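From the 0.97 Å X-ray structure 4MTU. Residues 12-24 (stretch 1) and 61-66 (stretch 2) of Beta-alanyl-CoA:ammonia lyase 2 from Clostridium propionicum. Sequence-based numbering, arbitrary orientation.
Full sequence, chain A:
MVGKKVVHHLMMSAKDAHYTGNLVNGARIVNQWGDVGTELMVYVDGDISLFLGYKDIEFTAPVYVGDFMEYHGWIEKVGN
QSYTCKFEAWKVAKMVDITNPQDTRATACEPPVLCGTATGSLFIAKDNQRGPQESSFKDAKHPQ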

ATOM      1  N   MET A  12     -13.077   6.175  -1.915  1.00  9.79           N
ATOM      2  CA  MET A  12     -11.906   6.095  -2.759  1.00  9.86           C
ATOM      3  C   MET A  12     -10.941   7.226  -2.422  1.00  9.64           C
ATOM      4  O   MET A  12     -11.304   8.397  -2.600  1.00 10.91           O
ATOM      5  CB  MET A  12     -12.304   6.204  -4.235  1.00 10.52           C
ATOM      6  CG  MET A  12     -13.249   5.107  -4.747  1.00 10.86           C
ATOM      7  SD  MET A  12     -12.556   3.457  -4.783  1.00 11.45           S
ATOM      8  CE  MET A  12     -13.057   2.765  -3.189  1.00 12.66           C
ATOM      9  N   SER A  13      -9.806   6.887  -1.875  1.00 10.04           N
ATOM     10  CA  SER A  13      -8.806   7.897  -1.605  1.00 10.34           C
ATOM     11  C   SER A  13      -7.847   8.003  -2.763  1.00  9.96           C
ATOM     12  O   SER A  13      -7.926   7.255  -3.748  1.00 10.41           O
ATOM     13  CB  SER A  13      -8.031   7.621  -0.303  1.00 11.25           C
ATOM     14  OG  SER A  13      -7.093   6.622  -0.537  1.00 12.13           O
ATOM     15  N   ALA A  14      -6.878   8.924  -2.645  1.00 10.51           N
ATOM     16  CA  ALA A  14      -5.837   9.027  -3.675  1.00 10.47           C
ATOM     17  C   ALA A  14      -5.094   7.691  -3.827  1.00 10.13           C
ATOM     18  O   ALA A  14      -4.588   7.405  -4.916  1.00 11.31           O
ATOM     19  CB  ALA A  14      -4.876  10.156  -3.310  1.00 11.33           C
ATOM     20  N   LYS A  15      -5.010   6.880  -2.807  1.00 10.16           N
ATOM     21  CA  LYS A  15      -4.385   5.586  -2.819  1.00 10.17           C
ATOM     22  C   LYS A  15      -5.104   4.565  -3.691  1.00 10.52           C
ATOM     23  O   LYS A  15      -4.521   3.561  -4.068  1.00 12.13           O
ATOM     24  CB  LYS A  15      -4.266   5.038  -1.387  1.00 11.21           C
ATOM     25  CG  LYS A  15      -3.480   5.979  -0.454  1.00 11.73           C
ATOM     26  CD  LYS A  15      -3.672   5.564   0.994  1.00 13.87           C
ATOM     27  CE  LYS A  15      -2.880   6.409   1.952  1.00 14.45           C
ATOM     28  NZ  LYS A  15      -3.424   7.749   2.028  1.00 14.67           N
ATOM     29  N   ASP A  16      -6.376   4.809  -4.007  1.00  9.88           N
ATOM     30  CA  ASP A  16      -7.170   3.952  -4.853  1.00 10.13           C
ATOM     31  C   ASP A  16      -7.020   4.310  -6.328  1.00  9.95           C
ATOM     32  O   ASP A  16      -7.419   3.513  -7.188  1.00 10.64           O
ATOM     33  CB  ASP A  16      -8.643   3.996  -4.452  1.00 10.27           C
ATOM     34  CG  ASP A  16      -8.836   3.351  -3.076  1.00 11.12           C
ATOM     35  OD1 ASP A  16      -8.588   2.119  -2.973  1.00 12.59           O
ATOM     36  OD2 ASP A  16      -9.231   4.059  -2.127  1.00 11.85           O
ATOM     37  N   ALA A  17      -6.453   5.480  -6.660  1.00  9.94           N
ATOM     38  CA  ALA A  17      -6.196   5.761  -8.063  1.00  9.98           C
ATOM     39  C   ALA A  17      -5.320   4.669  -8.627  1.00  9.75           C
ATOM     40  O   ALA A  17      -4.412   4.166  -7.957  1.00 10.45           O
ATOM     41  CB  ALA A  17      -5.486   7.101  -8.202  1.00 10.67           C
ATOM     42  N   HIS A  18      -5.545   4.360  -9.899  1.00 10.14           N
ATOM     43  CA  HIS A  18      -4.772   3.322 -10.581  1.00  9.78           C
ATOM     44  C   HIS A  18      -4.223   3.821 -11.912  1.00 10.05           C
ATOM     45  O   HIS A  18      -3.049   3.644 -12.199  1.00 11.35           O
ATOM     46  CB  HIS A  18      -5.635   2.067 -10.759  1.00 11.18           C
ATOM     47  CG  HIS A  18      -4.825   0.885 -11.062  1.00 11.51           C
ATOM     48  ND1 HIS A  18      -4.123   0.213 -10.075  1.00 12.69           N
ATOM     49  CD2 HIS A  18      -4.598   0.261 -12.276  1.00 12.70           C
ATOM     50  CE1 HIS A  18      -3.518  -0.785 -10.663  1.00 13.31           C
ATOM     51  NE2 HIS A  18      -3.734  -0.792 -11.972  1.00 13.30           N
ATOM     52  N   TYR A  19      -5.076   4.372 -12.731  1.00 11.56           N
ATOM     53  CA  TYR A  19      -4.656   4.962 -13.988  1.00 12.16           C
ATOM     54  C   TYR A  19      -4.377   6.416 -13.777  1.00 12.05           C
ATOM     55  O   TYR A  19      -4.685   6.993 -12.711  1.00 13.49           O
ATOM     56  CB  TYR A  19      -5.699   4.713 -15.086  1.00 15.91           C
ATOM     57  CG  TYR A  19      -5.904   3.232 -15.268  1.00 18.80           C
ATOM     58  CD1 TYR A  19      -4.926   2.406 -15.851  1.00 20.07           C
ATOM     59  CD2 TYR A  19      -7.078   2.559 -14.789  1.00 21.60           C
ATOM     60  CE1 TYR A  19      -5.080   1.038 -16.003  1.00 23.82           C
ATOM     61  CE2 TYR A  19      -7.197   1.201 -14.979  1.00 26.13           C
ATOM     62  CZ  TYR A  19      -6.218   0.422 -15.581  1.00 28.97           C
ATOM     63  OH  TYR A  19      -6.447  -0.970 -15.691  1.00 41.71           O
ATOM     64  N   THR A  20      -3.821   7.065 -14.801  1.00 13.51           N
ATOM     65  CA  THR A  20      -3.730   8.493 -14.793  1.00 12.95           C
ATOM     66  C   THR A  20      -5.117   9.133 -14.731  1.00 12.45           C
ATOM     67  O   THR A  20      -6.155   8.487 -14.927  1.00 14.38           O
ATOM     68  CB  THR A  20      -2.996   8.948 -16.118  1.00 13.83           C
ATOM     69  OG1 THR A  20      -3.501   8.245 -17.241  1.00 15.00           O
ATOM     70  CG2 THR A  20      -1.498   8.631 -16.013  1.00 15.42           C
ATOM     71  N   GLY A  21      -5.149  10.394 -14.356  1.00 12.42           N
ATOM     72  CA  GLY A  21      -6.398  11.149 -14.292  1.00 12.66           C
ATOM     73  C   GLY A  21      -7.265  10.813 -13.068  1.00 11.84           C
ATOM     74  O   GLY A  21      -8.468  11.059 -13.058  1.00 12.69           O
ATOM     75  N   ASN A  22      -6.633  10.293 -12.003  1.00 11.16           N
ATOM     76  CA  ASN A  22      -7.354   9.973 -10.757  1.00 11.15           C
ATOM     77  C   ASN A  22      -8.430   8.919 -10.948  1.00 10.47           C
ATOM     78  O   ASN A  22      -9.367   8.818 -10.161  1.00 12.05           O
ATOM     79  CB  ASN A  22      -7.928  11.221 -10.110  1.00 12.60           C
ATOM     80  CG  ASN A  22      -6.776  12.054  -9.597  1.00 17.05           C
ATOM     81  OD1 ASN A  22      -6.005  11.608  -8.737  1.00 17.57           O
ATOM     82  ND2 ASN A  22      -6.534  13.212 -10.256  1.00 22.22           N
ATOM     83  N   LEU A  23      -8.256   8.046 -11.954  1.00 11.34           N
ATOM     84  CA  LEU A  23      -9.211   7.021 -12.293  1.00 11.08           C
ATOM     85  C   LEU A  23      -8.886   5.736 -11.532  1.00 10.36           C
ATOM     86  O   LEU A  23      -7.749   5.229 -11.565  1.00 11.02           O
ATOM     87  CB  LEU A  23      -9.160   6.781 -13.801  1.00 12.64           C
ATOM     88  CG  LEU A  23     -10.142   5.765 -14.341  1.00 14.12           C
ATOM     89  CD1 LEU A  23     -11.589   6.215 -14.181  1.00 15.44           C
ATOM     90  CD2 LEU A  23      -9.858   5.540 -15.824  1.00 17.23           C
ATOM     91  N   VAL A  24      -9.894   5.198 -10.848  1.00 10.48           N
ATOM     92  CA  VAL A  24      -9.786   3.930 -10.142  1.00 10.29           C
ATOM     93  C   VAL A  24     -10.052   2.805 -11.136  1.00 10.53           C
ATOM     94  O   VAL A  24     -10.849   2.940 -12.074  1.00 12.15           O
ATOM     95  CB  VAL A  24     -10.771   3.891  -8.967  1.00 10.52           C
ATOM     96  CG1 VAL A  24     -10.673   2.622  -8.182  1.00 11.00           C
ATOM     97  CG2 VAL A  24     -10.566   5.116  -8.060  1.00 11.13           C
TER
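Stretch 2, residues 61-66: APVYVG

Residues 61-65 are extended, without regular helix or strand, and the chain turns out of this conformation at Gly 66; the segment runs antiparallel to the Asn 22-Val 24 end of stretch 1. A single beta bridge pairs Leu 23 with Tyr 64, their CA atoms 4.7 Å apart. Its two hydrogen bonds run from Val 65 N to Asn 22 O (3.0 Å) and from Val 24 N to Val 63 O (2.8 Å), and the CA of Tyr 64 adds a CA-H...O contact to Asn 22 O at 3.3 Å. Beyond the bridge a water continues the pairing, donating to Val 24 O (2.8 Å) and accepting from Val 63 N (2.9 Å). At the other end, Gly 66 N donates to Met 12 O (2.8 Å); with phi/psi of 89/-4°, a CB at Gly 66 would be jammed against the carbonyl O of Val 65.

Val 65, the most extensively covered residue, adopts t (chi1 174°). This rotamer sends CG2 to 3.7 Å from Ala 17 CB and CG1 to 4.4 Å from Ala 14 CB, so that the two methyls meet different alanines. Val 63, also t, places CG1 4.0 Å from Val 24 CB and 3.7 Å from Met 12 CG. Met 12 starts toward stretch 2, its CB 3.6 Å from Tyr 64 O, but with chi1 and chi2 both m its end leads away.

Tyr 64 is m, with chi2 of -85°. The t,p conformation of Leu 23 brings Leu 23 CD1 over one face of the Tyr 64 ring, 4.2 Å from its centroid and 27° off the normal, a CH-pi contact; the same methyl lies 4.1 Å from Pro 62 CB. The carbonyl oxygens of Gly 21 and Asn 22 lie at the ring edge, Gly 21 O 3.8 Å from Tyr 64 CD1.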

ATOM      1  N   ALA A  61     -20.030   2.528 -14.789  1.00 15.93           N
ATOM      2  CA  ALA A  61     -19.711   3.949 -14.650  1.00 15.56           C
ATOM      3  C   ALA A  61     -18.303   4.081 -14.111  1.00 15.02           C
ATOM      4  O   ALA A  61     -17.933   3.275 -13.252  1.00 17.15           O
ATOM      5  CB  ALA A  61     -20.647   4.671 -13.675  1.00 17.27           C
ATOM      6  N   PRO A  62     -17.546   5.089 -14.518  1.00 13.78           N
ATOM      7  CA  PRO A  62     -16.179   5.239 -14.010  1.00 13.99           C
ATOM      8  C   PRO A  62     -16.200   5.684 -12.564  1.00 12.31           C
ATOM      9  O   PRO A  62     -17.109   6.371 -12.131  1.00 13.69           O
ATOM     10  CB  PRO A  62     -15.603   6.336 -14.927  1.00 15.84           C
ATOM     11  CG  PRO A  62     -16.795   7.149 -15.337  1.00 18.76           C
ATOM     12  CD  PRO A  62     -17.937   6.185 -15.472  1.00 16.60           C
ATOM     13  N   VAL A  63     -15.124   5.332 -11.850  1.00 11.47           N
ATOM     14  CA  VAL A  63     -14.933   5.659 -10.447  1.00 11.01           C
ATOM     15  C   VAL A  63     -13.615   6.434 -10.316  1.00 10.47           C
ATOM     16  O   VAL A  63     -12.617   6.023 -10.903  1.00 11.07           O
ATOM     17  CB  VAL A  63     -14.904   4.348  -9.619  1.00 11.18           C
ATOM     18  CG1 VAL A  63     -14.594   4.657  -8.164  1.00 11.62           C
ATOM     19  CG2 VAL A  63     -16.214   3.595  -9.735  1.00 12.52           C
ATOM     20  N   TYR A  64     -13.690   7.502  -9.535  1.00 10.68           N
ATOM     21  CA  TYR A  64     -12.544   8.408  -9.328  1.00 10.71           C
ATOM     22  C   TYR A  64     -12.207   8.566  -7.869  1.00 10.23           C
ATOM     23  O   TYR A  64     -13.046   8.349  -6.971  1.00 10.75           O
ATOM     24  CB  TYR A  64     -12.893   9.783  -9.898  1.00 11.93           C
ATOM     25  CG  TYR A  64     -13.083   9.798 -11.409  1.00 12.50           C
ATOM     26  CD1 TYR A  64     -12.000   9.933 -12.237  1.00 13.34           C
ATOM     27  CD2 TYR A  64     -14.352   9.664 -11.931  1.00 15.18           C
ATOM     28  CE1 TYR A  64     -12.186   9.920 -13.630  1.00 16.40           C
ATOM     29  CE2 TYR A  64     -14.583   9.652 -13.270  1.00 18.73           C
ATOM     30  CZ  TYR A  64     -13.485   9.787 -14.093  1.00 17.72           C
ATOM     31  OH  TYR A  64     -13.682   9.798 -15.493  1.00 25.47           O
ATOM     32  N   VAL A  65     -10.998   9.035  -7.606  1.00 10.34           N
ATOM     33  CA  VAL A  65     -10.590   9.521  -6.275  1.00 10.18           C
ATOM     34  C   VAL A  65     -11.670  10.472  -5.787  1.00 10.13           C
ATOM     35  O   VAL A  65     -12.147  11.357  -6.524  1.00 10.77           O
ATOM     36  CB  VAL A  65      -9.236  10.222  -6.366  1.00 10.61           C
ATOM     37  CG1 VAL A  65      -8.863  10.860  -5.040  1.00 11.14           C
ATOM     38  CG2 VAL A  65      -8.166   9.238  -6.814  1.00 10.68           C
ATOM     39  N   GLY A  66     -12.047  10.318  -4.503  1.00 10.36           N
ATOM     40  CA  GLY A  66     -13.022  11.150  -3.852  1.00 10.88           C
ATOM     41  C   GLY A  66     -14.440  10.675  -3.993  1.00 11.01           C
ATOM     42  O   GLY A  66     -15.370  11.230  -3.406  1.00 12.27           O
TER
HETATM   43  O   HOH W   1     -13.439   3.273 -13.031  1.00 12.71           O